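Local coordinates for protein beta-1,3-1,4-glucanase (PDB 5H4R) that hydrolyses mixed-linkage beta-1,3-1,4-glucans as a family 5 lichenase, and here holds cellotetraose in its cleft, at residues N55-A60 with L71-W76; P100-N105 with N139-I144; Y135-I140 with I182-N187. The protein carries 1 engineered substitution. All coordinates share one frame; numbering follows the deposited sequence.

Contact 1: N55-A60 with L71-W76; sequences NTFDAA and LYETAW. With BGC (beta-D-glucopyranose), chain B; BGC (beta-D-glucopyranose), chain C.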
loop_
_atom_site.group_PDB
_atom_site.type_symbol
_atom_site.label_atom_id
_atom_site.label_comp_id
_atom_site.label_asym_id
_atom_site.label_seq_id
_atom_site.Cartn_x
_atom_site.Cartn_y
_atom_site.Cartn_z
ATOM N N ASN A 55 -2.673 -4.880 -9.472
ATOM C CA ASN A 55 -2.999 -6.060 -10.282
ATOM C C ASN A 55 -1.940 -6.332 -11.353
ATOM O O ASN A 55 -2.247 -6.802 -12.453
ATOM C CB ASN A 55 -4.386 -5.926 -10.908
ATOM C CG ASN A 55 -5.505 -6.317 -9.929
ATOM O OD1 ASN A 55 -5.270 -6.539 -8.744
ATOM N ND2 ASN A 55 -6.722 -6.416 -10.441
ATOM N N THR A 56 -0.675 -6.094 -10.997
ATOM C CA THR A 56 0.446 -6.239 -11.909
ATOM C C THR A 56 1.352 -7.314 -11.334
ATOM O O THR A 56 1.049 -8.501 -11.472
ATOM C CB THR A 56 1.090 -4.874 -12.151
ATOM O OG1 THR A 56 0.036 -3.963 -12.532
ATOM C CG2 THR A 56 2.120 -4.953 -13.262
ATOM N N PHE A 57 2.506 -6.962 -10.738
ATOM C CA PHE A 57 3.381 -7.984 -10.150
ATOM C C PHE A 57 2.772 -8.667 -8.933
ATOM O O PHE A 57 3.309 -9.687 -8.471
ATOM C CB PHE A 57 4.715 -7.355 -9.775
ATOM C CG PHE A 57 5.474 -6.860 -10.968
ATOM C CD1 PHE A 57 6.093 -7.751 -11.826
ATOM C CD2 PHE A 57 5.530 -5.525 -11.256
ATOM C CE1 PHE A 57 6.816 -7.295 -12.941
ATOM C CE2 PHE A 57 6.203 -5.067 -12.362
ATOM C CZ PHE A 57 6.853 -5.952 -13.208
ATOM N N ASP A 58 1.659 -8.146 -8.431
ATOM C CA ASP A 58 0.919 -8.747 -7.326
ATOM C C ASP A 58 -0.038 -9.860 -7.749
ATOM O O ASP A 58 -0.548 -10.583 -6.887
ATOM C CB ASP A 58 0.124 -7.683 -6.548
ATOM C CG ASP A 58 -0.602 -6.666 -7.441
ATOM O OD1 ASP A 58 0.017 -6.092 -8.371
ATOM O OD2 ASP A 58 -1.810 -6.440 -7.188
ATOM N N ALA A 59 -0.290 -10.033 -9.041
ATOM C CA ALA A 59 -1.151 -11.115 -9.492
ATOM C C ALA A 59 -0.573 -12.452 -9.038
ATOM O O ALA A 59 0.632 -12.695 -9.110
ATOM C CB ALA A 59 -1.320 -11.075 -11.012
ATOM N N ALA A 60 -1.437 -13.305 -8.523
ATOM C CA ALA A 60 -0.980 -14.556 -7.937
ATOM C C ALA A 60 -2.129 -15.543 -7.974
ATOM O O ALA A 60 -3.266 -15.198 -7.637
ATOM C CB ALA A 60 -0.496 -14.348 -6.507
ATOM N N LEU A 71 4.527 -13.706 -17.402
ATOM C CA LEU A 71 3.155 -13.371 -17.759
ATOM C C LEU A 71 2.257 -13.157 -16.543
ATOM O O LEU A 71 1.138 -12.666 -16.707
ATOM C CB LEU A 71 2.597 -14.462 -18.687
ATOM C CG LEU A 71 3.307 -14.520 -20.045
ATOM C CD1 LEU A 71 2.889 -15.735 -20.857
ATOM C CD2 LEU A 71 3.061 -13.267 -20.842
ATOM N N TYR A 72 2.716 -13.466 -15.325
ATOM C CA TYR A 72 1.971 -13.024 -14.152
ATOM C C TYR A 72 1.823 -11.507 -14.148
ATOM O O TYR A 72 0.808 -10.992 -13.687
ATOM C CB TYR A 72 2.644 -13.493 -12.859
ATOM C CG TYR A 72 2.204 -14.881 -12.415
ATOM C CD1 TYR A 72 1.040 -15.068 -11.668
ATOM C CD2 TYR A 72 2.936 -16.003 -12.764
ATOM C CE1 TYR A 72 0.645 -16.346 -11.264
ATOM C CE2 TYR A 72 2.547 -17.261 -12.377
ATOM C CZ TYR A 72 1.401 -17.441 -11.642
ATOM O OH TYR A 72 1.066 -18.738 -11.272
ATOM N N GLU A 73 2.812 -10.781 -14.679
ATOM C CA GLU A 73 2.738 -9.323 -14.688
ATOM C C GLU A 73 1.473 -8.817 -15.369
ATOM O O GLU A 73 0.962 -7.749 -15.012
ATOM C CB GLU A 73 3.962 -8.736 -15.403
ATOM C CG GLU A 73 3.995 -7.194 -15.351
ATOM C CD GLU A 73 5.097 -6.549 -16.197
ATOM O OE1 GLU A 73 6.027 -7.248 -16.657
ATOM O OE2 GLU A 73 4.994 -5.319 -16.430
ATOM N N THR A 74 0.994 -9.525 -16.394
ATOM C CA THR A 74 -0.116 -9.043 -17.204
ATOM C C THR A 74 -1.365 -9.900 -17.101
ATOM O O THR A 74 -2.375 -9.584 -17.736
ATOM C CB THR A 74 0.324 -8.935 -18.668
ATOM O OG1 THR A 74 0.825 -10.200 -19.137
ATOM C CG2 THR A 74 1.420 -7.906 -18.778
ATOM N N ALA A 75 -1.333 -10.957 -16.295
ATOM C CA ALA A 75 -2.471 -11.868 -16.222
ATOM C C ALA A 75 -3.757 -11.159 -15.799
ATOM O O ALA A 75 -4.854 -11.545 -16.221
ATOM C CB ALA A 75 -2.168 -13.002 -15.251
ATOM N N TRP A 76 -3.653 -10.184 -14.900
ATOM C CA TRP A 76 -4.805 -9.457 -14.410
ATOM C C TRP A 76 -4.978 -8.106 -15.096
ATOM O O TRP A 76 -6.085 -7.798 -15.549
ATOM C CB TRP A 76 -4.706 -9.285 -12.885
ATOM C CG TRP A 76 -4.888 -10.576 -12.097
ATOM C CD1 TRP A 76 -5.139 -11.826 -12.587
ATOM C CD2 TRP A 76 -4.812 -10.714 -10.672
ATOM N NE1 TRP A 76 -5.254 -12.729 -11.555
ATOM C CE2 TRP A 76 -5.043 -12.072 -10.368
ATOM C CE3 TRP A 76 -4.565 -9.818 -9.623
ATOM C CZ2 TRP A 76 -5.037 -12.553 -9.062
ATOM C CZ3 TRP A 76 -4.559 -10.302 -8.329
ATOM C CH2 TRP A 76 -4.796 -11.648 -8.060
HETATM C C2 BGC B . -7.989 -5.861 -6.775
HETATM C C3 BGC B . -8.909 -6.915 -7.373
HETATM C C4 BGC B . -8.262 -8.291 -7.224
HETATM C C5 BGC B . -7.881 -8.539 -5.762
HETATM C C6 BGC B . -7.121 -9.843 -5.574
HETATM C C1 BGC B . -7.698 -6.226 -5.329
HETATM O O2 BGC B . -8.632 -4.582 -6.855
HETATM O O3 BGC B . -9.093 -6.578 -8.756
HETATM O O4 BGC B . -9.261 -9.264 -7.571
HETATM O O5 BGC B . -7.053 -7.500 -5.303
HETATM O O6 BGC B . -7.019 -10.132 -4.160
HETATM C C2 BGC C . -9.917 -11.326 -8.531
HETATM C C3 BGC C . -9.619 -12.381 -9.594
HETATM C C4 BGC C . -9.479 -11.670 -10.923
HETATM C C5 BGC C . -8.463 -10.520 -10.807
HETATM C C6 BGC C . -8.290 -9.811 -12.135
HETATM C C1 BGC C . -8.887 -10.194 -8.560
HETATM O O2 BGC C . -9.888 -11.997 -7.276
HETATM O O3 BGC C . -10.710 -13.323 -9.653
HETATM O O4 BGC C . -9.021 -12.645 -11.852
HETATM O O5 BGC C . -8.947 -9.586 -9.841
HETATM O O6 BGC C . -9.550 -9.279 -12.510
HETATM O O HOH W 1 -1.376 -9.034 -13.710
HETATM O O HOH W 2 -7.016 -5.652 -13.321
#
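Ala59 sits over one face of the Trp76 indole where the loop after the first strand of the TIM barrel meets the short helix 72-75, the tight part of the contact. Its CA sits 3.7 Å from the centroid of the six-membered ring, almost on the ring normal, while Ala59 CB touches Trp76 CD2 at 3.5 Å. The opposite face of the indole carries the glucose of chain C, whose C5 stands over the middle of the ring, so Trp76 is a sugar-stacking platform backed by an alanine. Glu73 reaches out with CG anti to its backbone N (chi1 -176°) and an extended chain; CG passes over one face of the Phe57 ring, 4.0 Å from its centroid, and the carboxylate goes on to Arg121 and Thr81.

No direct hydrogen bond joins the segments; between their backbones a water takes the N-H of Trp76 and lies 2.7 Å from Asn55 O. Nearer the sugars the contact is looser: a second water accepts from Asn55 ND2 and gives only a weak bond to Trp76 O. Asp58 steadies the loop, its OD2 accepting from Asn55 N and its OD1 from Thr56 N. Asn55 OD1 comes to the indole edge near CE3, and its ND2 donates to O3 of the chain B glucose at 2.9 Å, with an angle of 162° at the hydrogen.

Contact 2: P100-N105 with N139-I144; sequences PVSWHN and NIHHDI. With BGC (beta-D-glucopyranose), chain D; BGC (beta-D-glucopyranose), chain B.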
loop_
_atom_site.group_PDB
_atom_site.type_symbol
_atom_site.label_atom_id
_atom_site.label_comp_id
_atom_site.label_asym_id
_atom_site.label_seq_id
_atom_site.Cartn_x
_atom_site.Cartn_y
_atom_site.Cartn_z
ATOM N N PRO A 100 3.374 -3.273 -5.779
ATOM C CA PRO A 100 3.136 -4.485 -4.984
ATOM C C PRO A 100 3.611 -5.707 -5.743
ATOM O O PRO A 100 3.412 -5.822 -6.960
ATOM C CB PRO A 100 1.617 -4.483 -4.790
ATOM C CG PRO A 100 1.086 -3.727 -5.979
ATOM C CD PRO A 100 2.124 -2.670 -6.268
ATOM N N VAL A 101 4.248 -6.632 -5.024
ATOM C CA VAL A 101 4.803 -7.826 -5.655
ATOM C C VAL A 101 4.366 -9.055 -4.870
ATOM O O VAL A 101 4.631 -9.155 -3.666
ATOM C CB VAL A 101 6.336 -7.792 -5.739
ATOM C CG1 VAL A 101 6.820 -9.042 -6.459
ATOM C CG2 VAL A 101 6.795 -6.533 -6.466
ATOM N N SER A 102 3.795 -10.023 -5.565
ATOM C CA SER A 102 3.568 -11.338 -4.975
ATOM C C SER A 102 4.699 -12.249 -5.429
ATOM O O SER A 102 4.924 -12.410 -6.631
ATOM C CB SER A 102 2.211 -11.899 -5.373
ATOM O OG SER A 102 1.202 -11.057 -4.860
ATOM N N TRP A 103 5.413 -12.841 -4.466
ATOM C CA TRP A 103 6.602 -13.631 -4.784
ATOM C C TRP A 103 6.375 -15.136 -4.787
ATOM O O TRP A 103 7.226 -15.863 -5.319
ATOM C CB TRP A 103 7.741 -13.327 -3.793
ATOM C CG TRP A 103 8.043 -11.868 -3.633
ATOM C CD1 TRP A 103 7.479 -11.006 -2.733
ATOM C CD2 TRP A 103 8.948 -11.076 -4.439
ATOM N NE1 TRP A 103 7.980 -9.738 -2.920
ATOM C CE2 TRP A 103 8.881 -9.757 -3.958
ATOM C CE3 TRP A 103 9.800 -11.361 -5.519
ATOM C CZ2 TRP A 103 9.630 -8.730 -4.498
ATOM C CZ3 TRP A 103 10.532 -10.329 -6.071
ATOM C CH2 TRP A 103 10.454 -9.020 -5.537
ATOM N N HIS A 104 5.287 -15.629 -4.181
ATOM C CA HIS A 104 5.213 -17.065 -3.900
ATOM C C HIS A 104 5.079 -17.921 -5.152
ATOM O O HIS A 104 5.411 -19.118 -5.091
ATOM C CB HIS A 104 4.077 -17.375 -2.910
ATOM C CG HIS A 104 2.702 -17.387 -3.509
ATOM N ND1 HIS A 104 1.864 -16.292 -3.462
ATOM C CD2 HIS A 104 2.001 -18.371 -4.118
ATOM C CE1 HIS A 104 0.715 -16.596 -4.038
ATOM N NE2 HIS A 104 0.768 -17.853 -4.440
ATOM N N ASN A 105 4.621 -17.367 -6.286
ATOM C CA ASN A 105 4.612 -18.123 -7.533
ATOM C C ASN A 105 5.938 -18.047 -8.260
ATOM O O ASN A 105 6.031 -18.524 -9.401
ATOM C CB ASN A 105 3.505 -17.632 -8.478
ATOM C CG ASN A 105 2.119 -17.865 -7.933
ATOM O OD1 ASN A 105 1.346 -16.919 -7.775
ATOM N ND2 ASN A 105 1.785 -19.118 -7.648
ATOM N N ASN A 139 6.986 -4.409 -1.920
ATOM C CA ASN A 139 6.511 -5.138 -0.739
ATOM C C ASN A 139 6.491 -6.644 -0.996
ATOM O O ASN A 139 6.975 -7.133 -2.025
ATOM C CB ASN A 139 5.111 -4.644 -0.333
ATOM C CG ASN A 139 4.006 -5.112 -1.278
ATOM O OD1 ASN A 139 4.226 -5.813 -2.265
ATOM N ND2 ASN A 139 2.780 -4.731 -0.946
ATOM N N ILE A 140 5.960 -7.374 -0.006
ATOM C CA ILE A 140 5.395 -8.721 -0.160
ATOM C C ILE A 140 3.871 -8.583 -0.177
ATOM O O ILE A 140 3.295 -8.046 0.778
ATOM C CB ILE A 140 5.839 -9.635 1.000
ATOM C CG1 ILE A 140 7.352 -9.883 0.991
ATOM C CG2 ILE A 140 5.029 -10.961 1.013
ATOM C CD1 ILE A 140 7.874 -10.715 2.141
ATOM N N HIS A 141 3.192 -9.060 -1.242
ATOM C CA HIS A 141 1.773 -8.778 -1.395
ATOM C C HIS A 141 0.952 -10.035 -1.136
ATOM O O HIS A 141 0.741 -10.393 0.043
ATOM C CB HIS A 141 1.532 -8.113 -2.755
ATOM C CG HIS A 141 0.328 -7.240 -2.764
ATOM N ND1 HIS A 141 0.324 -5.967 -2.222
ATOM C CD2 HIS A 141 -0.929 -7.468 -3.222
ATOM C CE1 HIS A 141 -0.881 -5.445 -2.375
ATOM N NE2 HIS A 141 -1.654 -6.331 -2.987
ATOM N N HIS A 142 0.419 -10.710 -2.167
ATOM C CA HIS A 142 -0.534 -11.821 -1.989
ATOM C C HIS A 142 0.195 -13.139 -1.747
ATOM O O HIS A 142 0.034 -14.114 -2.483
ATOM C CB HIS A 142 -1.465 -12.001 -3.184
ATOM C CG HIS A 142 -2.405 -10.874 -3.448
ATOM N ND1 HIS A 142 -3.217 -10.315 -2.481
ATOM C CD2 HIS A 142 -2.707 -10.234 -4.607
ATOM C CE1 HIS A 142 -3.950 -9.356 -3.028
ATOM N NE2 HIS A 142 -3.668 -9.299 -4.319
ATOM N N ASP A 143 0.971 -13.159 -0.662
ATOM C CA ASP A 143 1.722 -14.321 -0.212
ATOM C C ASP A 143 1.255 -14.792 1.162
ATOM O O ASP A 143 2.009 -15.432 1.895
ATOM C CB ASP A 143 3.219 -14.014 -0.162
ATOM C CG ASP A 143 3.824 -13.743 -1.533
ATOM O OD1 ASP A 143 3.243 -14.164 -2.542
ATOM O OD2 ASP A 143 4.929 -13.158 -1.584
ATOM N N ILE A 144 0.005 -14.512 1.528
ATOM C CA ILE A 144 -0.472 -14.774 2.883
ATOM C C ILE A 144 -1.126 -16.156 2.858
ATOM O O ILE A 144 -2.325 -16.312 2.615
ATOM C CB ILE A 144 -1.412 -13.678 3.379
ATOM C CG1 ILE A 144 -0.801 -12.289 3.128
ATOM C CG2 ILE A 144 -1.746 -13.896 4.862
ATOM C CD1 ILE A 144 0.550 -12.033 3.810
HETATM C C2 BGC D . -5.280 -5.356 -1.447
HETATM C C3 BGC D . -5.301 -5.185 -2.955
HETATM C C4 BGC D . -6.757 -5.204 -3.387
HETATM C C5 BGC D . -7.329 -3.871 -2.908
HETATM C C6 BGC D . -8.815 -3.722 -3.256
HETATM C C1 BGC D . -6.461 -4.681 -0.726
HETATM O O2 BGC D . -4.009 -4.912 -0.925
HETATM O O3 BGC D . -4.576 -6.275 -3.515
HETATM O O4 BGC D . -6.800 -5.268 -4.809
HETATM O O5 BGC D . -7.157 -3.702 -1.500
HETATM O O6 BGC D . -9.608 -4.839 -2.842
HETATM C C2 BGC B . -7.989 -5.861 -6.775
HETATM C C3 BGC B . -8.909 -6.915 -7.373
HETATM C C4 BGC B . -8.262 -8.291 -7.224
HETATM C C5 BGC B . -7.881 -8.539 -5.762
HETATM C C6 BGC B . -7.121 -9.843 -5.574
HETATM C C1 BGC B . -7.698 -6.226 -5.329
HETATM O O2 BGC B . -8.632 -4.582 -6.855
HETATM O O3 BGC B . -9.093 -6.578 -8.756
HETATM O O4 BGC B . -9.261 -9.264 -7.571
HETATM O O5 BGC B . -7.053 -7.500 -5.303
HETATM O O6 BGC B . -7.019 -10.132 -4.160
#
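His141 meets the glucose of chain D edge-on, its NE2 3.0 Å from the sugar O3 in a nearly straight hydrogen bond, while Pro100 CB covers one face of the imidazole. On the far edge of the ring, Asn139 ND2 donates to His141 ND1 at 3.0 Å, exactly in the ring plane, which fixes the ring's rotation. The amide of Asn139 is itself held by Val101 N, which donates to its OD1 at 2.9 Å. His142 packs its ring face over His141 CD2 and turns CE1 toward both sugars; its backbone N donates to Ser102 OG, a hydroxyl also bonded to Asp58 O.

Farther from the sugar, Asp143 ties the two loops at the C-terminal end of the TIM barrel together. Its OD2 takes Trp103 N on the syn lone pair, and its OD1 takes both His104 N and His104 ND1, the latter at 2.7 Å, from the same face of the carboxylate. An alanine here would probably leave the N-H groups of Trp103 and His104 without their acceptor and the His104 ring free to turn. Val101 N fixes the Asn139 amide with OD1 accepting and ND2 donating, so His141 ND1 is occupied as an acceptor and NE2 is left facing the sugar O3.

Contact 3: Y135-I140 with I182-N187; sequences YVIINI and IFEAVN. With BGC (beta-D-glucopyranose), chain D.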
loop_
_atom_site.group_PDB
_atom_site.type_symbol
_atom_site.label_atom_id
_atom_site.label_comp_id
_atom_site.label_asym_id
_atom_site.label_seq_id
_atom_site.Cartn_x
_atom_site.Cartn_y
_atom_site.Cartn_z
ATOM N N TYR A 135 9.469 8.497 -5.610
ATOM C CA TYR A 135 9.540 7.548 -4.514
ATOM C C TYR A 135 8.923 6.232 -4.974
ATOM O O TYR A 135 7.993 6.217 -5.779
ATOM C CB TYR A 135 8.827 8.110 -3.277
ATOM C CG TYR A 135 9.523 9.323 -2.726
ATOM C CD1 TYR A 135 9.286 10.578 -3.251
ATOM C CD2 TYR A 135 10.417 9.208 -1.685
ATOM C CE1 TYR A 135 9.931 11.698 -2.753
ATOM C CE2 TYR A 135 11.085 10.290 -1.201
ATOM C CZ TYR A 135 10.836 11.542 -1.715
ATOM O OH TYR A 135 11.524 12.605 -1.193
ATOM N N VAL A 136 9.491 5.116 -4.516
ATOM C CA VAL A 136 9.058 3.793 -4.939
ATOM C C VAL A 136 8.906 2.927 -3.705
ATOM O O VAL A 136 9.804 2.902 -2.857
ATOM C CB VAL A 136 10.062 3.133 -5.902
ATOM C CG1 VAL A 136 9.585 1.747 -6.321
ATOM C CG2 VAL A 136 10.281 4.005 -7.121
ATOM N N ILE A 137 7.764 2.237 -3.598
ATOM C CA ILE A 137 7.502 1.267 -2.535
ATOM C C ILE A 137 7.385 -0.120 -3.154
ATOM O O ILE A 137 6.601 -0.323 -4.086
ATOM C CB ILE A 137 6.212 1.602 -1.762
ATOM C CG1 ILE A 137 6.275 3.000 -1.138
ATOM C CG2 ILE A 137 5.946 0.520 -0.735
ATOM C CD1 ILE A 137 4.907 3.542 -0.741
ATOM N N ILE A 138 8.158 -1.084 -2.628
ATOM C CA ILE A 138 8.014 -2.488 -3.024
ATOM C C ILE A 138 7.723 -3.306 -1.764
ATOM O O ILE A 138 8.143 -2.937 -0.665
ATOM C CB ILE A 138 9.262 -3.040 -3.758
ATOM C CG1 ILE A 138 10.523 -2.903 -2.926
ATOM C CG2 ILE A 138 9.443 -2.332 -5.090
ATOM C CD1 ILE A 138 11.785 -3.527 -3.599
ATOM N N ASN A 139 6.986 -4.409 -1.920
ATOM C CA ASN A 139 6.511 -5.138 -0.739
ATOM C C ASN A 139 6.491 -6.644 -0.996
ATOM O O ASN A 139 6.975 -7.133 -2.025
ATOM C CB ASN A 139 5.111 -4.644 -0.333
ATOM C CG ASN A 139 4.006 -5.112 -1.278
ATOM O OD1 ASN A 139 4.226 -5.813 -2.265
ATOM N ND2 ASN A 139 2.780 -4.731 -0.946
ATOM N N ILE A 140 5.960 -7.374 -0.006
ATOM C CA ILE A 140 5.395 -8.721 -0.160
ATOM C C ILE A 140 3.871 -8.583 -0.177
ATOM O O ILE A 140 3.295 -8.046 0.778
ATOM C CB ILE A 140 5.839 -9.635 1.000
ATOM C CG1 ILE A 140 7.352 -9.883 0.991
ATOM C CG2 ILE A 140 5.029 -10.961 1.013
ATOM C CD1 ILE A 140 7.874 -10.715 2.141
ATOM N N ILE A 182 11.672 2.621 -0.912
ATOM C CA ILE A 182 11.108 2.277 0.390
ATOM C C ILE A 182 10.714 0.804 0.352
ATOM O O ILE A 182 10.109 0.351 -0.627
ATOM C CB ILE A 182 9.877 3.161 0.685
ATOM C CG1 ILE A 182 10.282 4.637 0.663
ATOM C CG2 ILE A 182 9.200 2.776 2.007
ATOM C CD1 ILE A 182 9.112 5.566 0.390
ATOM N N PHE A 183 11.044 0.050 1.414
ATOM C CA PHE A 183 10.615 -1.342 1.531
ATOM C C PHE A 183 9.445 -1.416 2.500
ATOM O O PHE A 183 9.522 -0.873 3.610
ATOM C CB PHE A 183 11.719 -2.262 2.065
ATOM C CG PHE A 183 12.979 -2.304 1.233
ATOM C CD1 PHE A 183 12.984 -1.961 -0.106
ATOM C CD2 PHE A 183 14.166 -2.706 1.818
ATOM C CE1 PHE A 183 14.162 -2.035 -0.849
ATOM C CE2 PHE A 183 15.328 -2.794 1.075
ATOM C CZ PHE A 183 15.325 -2.451 -0.256
ATOM N N GLU A 184 8.422 -2.163 2.115
ATOM C CA GLU A 184 7.225 -2.393 2.925
ATOM C C GLU A 184 7.146 -3.874 3.271
ATOM O O GLU A 184 7.036 -4.703 2.367
ATOM C CB GLU A 184 5.973 -1.948 2.143
ATOM C CG GLU A 184 4.647 -2.277 2.821
ATOM C CD GLU A 184 3.459 -2.070 1.892
ATOM O OE1 GLU A 184 3.315 -0.947 1.362
ATOM O OE2 GLU A 184 2.696 -3.048 1.635
ATOM N N ALA A 185 7.157 -4.198 4.571
ATOM C CA ALA A 185 7.398 -5.564 5.028
ATOM C C ALA A 185 6.498 -6.568 4.335
ATOM O O ALA A 185 6.940 -7.632 3.879
ATOM C CB ALA A 185 7.176 -5.630 6.534
ATOM N N VAL A 186 5.205 -6.262 4.327
ATOM C CA VAL A 186 4.173 -7.178 3.874
ATOM C C VAL A 186 2.937 -6.309 3.731
ATOM O O VAL A 186 2.844 -5.247 4.363
ATOM C CB VAL A 186 3.971 -8.332 4.896
ATOM C CG1 VAL A 186 3.558 -7.826 6.253
ATOM C CG2 VAL A 186 2.967 -9.352 4.376
ATOM N N ASN A 187 1.995 -6.755 2.908
ATOM C CA ASN A 187 0.830 -5.964 2.539
ATOM C C ASN A 187 -0.251 -5.977 3.614
ATOM O O ASN A 187 -0.399 -5.004 4.359
ATOM C CB ASN A 187 0.316 -6.491 1.192
ATOM C CG ASN A 187 -0.909 -5.812 0.731
ATOM O OD1 ASN A 187 -0.969 -4.588 0.702
ATOM N ND2 ASN A 187 -1.912 -6.594 0.327
HETATM C C2 BGC D . -5.280 -5.356 -1.447
HETATM C C3 BGC D . -5.301 -5.185 -2.955
HETATM C C4 BGC D . -6.757 -5.204 -3.387
HETATM C C5 BGC D . -7.329 -3.871 -2.908
HETATM C C6 BGC D . -8.815 -3.722 -3.256
HETATM C C1 BGC D . -6.461 -4.681 -0.726
HETATM O O2 BGC D . -4.009 -4.912 -0.925
HETATM O O3 BGC D . -4.576 -6.275 -3.515
HETATM O O4 BGC D . -6.800 -5.268 -4.809
HETATM O O5 BGC D . -7.157 -3.702 -1.500
HETATM O O6 BGC D . -9.608 -4.839 -2.842
#
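Glu184 leaves its strand with CG anti to the backbone N (chi1 174°), while Asn139 turns CG between its backbone N and carbonyl carbon (chi1 73°), and the two side chains run alongside each other, pointing the same way. Asn139 ND2 thereby donates to Glu184 OE2 at 3.1 Å, nearly straight; the donor lies above the carboxylate plane, and the planes of amide and carboxylate stand 74° apart. OE2 also forms a salt bridge with Arg98, which would favour the charged carboxylate. These are neighbouring parallel strands, the third and fourth of the eight in the TIM barrel, 135-139 and 181-184. Ile182 N donates to Val136 O at 2.7 Å, Ile138 N to Ile182 O, and Glu184 N to Ile138 O.

Ile137 packs its CG1 against Ile182 CB, on the same side of the sheet as Asn139 and Glu184. On the other side Ile138 lies beside Phe183, its CG1 3.9 Å from the ring's CD1, toward helix 156-173. Past the strand ends, Asn187 N makes a weak bond to Ile140 O. The Asn187 side chain has its OD1 bonded to Arg98, and its ND2 donates to O2 of the chain D glucose at 3.0 Å.

Overall arrangement
Contacts 1 and 2 join loops at the C-terminal mouth of the barrel; contact 3 climbs to it from the strands, and each delivers residues to the glucan. Contacts 1 and 2 have centres about 11 Å apart and touch: Phe57 O lies 3.0 Å from Ser102 N, a probable backbone hydrogen bond, and both reach the chain B sugar. Contacts 2 and 3, with centres about 10 Å apart, share Asn139 and Ile140 and converge on the chain D sugar, where His141 CE1 packs 3.1 Å from Asn187 ND2. Contacts 1 and 3 do not touch, their nearest atoms being about 6 Å apart; contact 2 bridges them. Glu326 and Glu370 add further hydrogen bonds to the glucan.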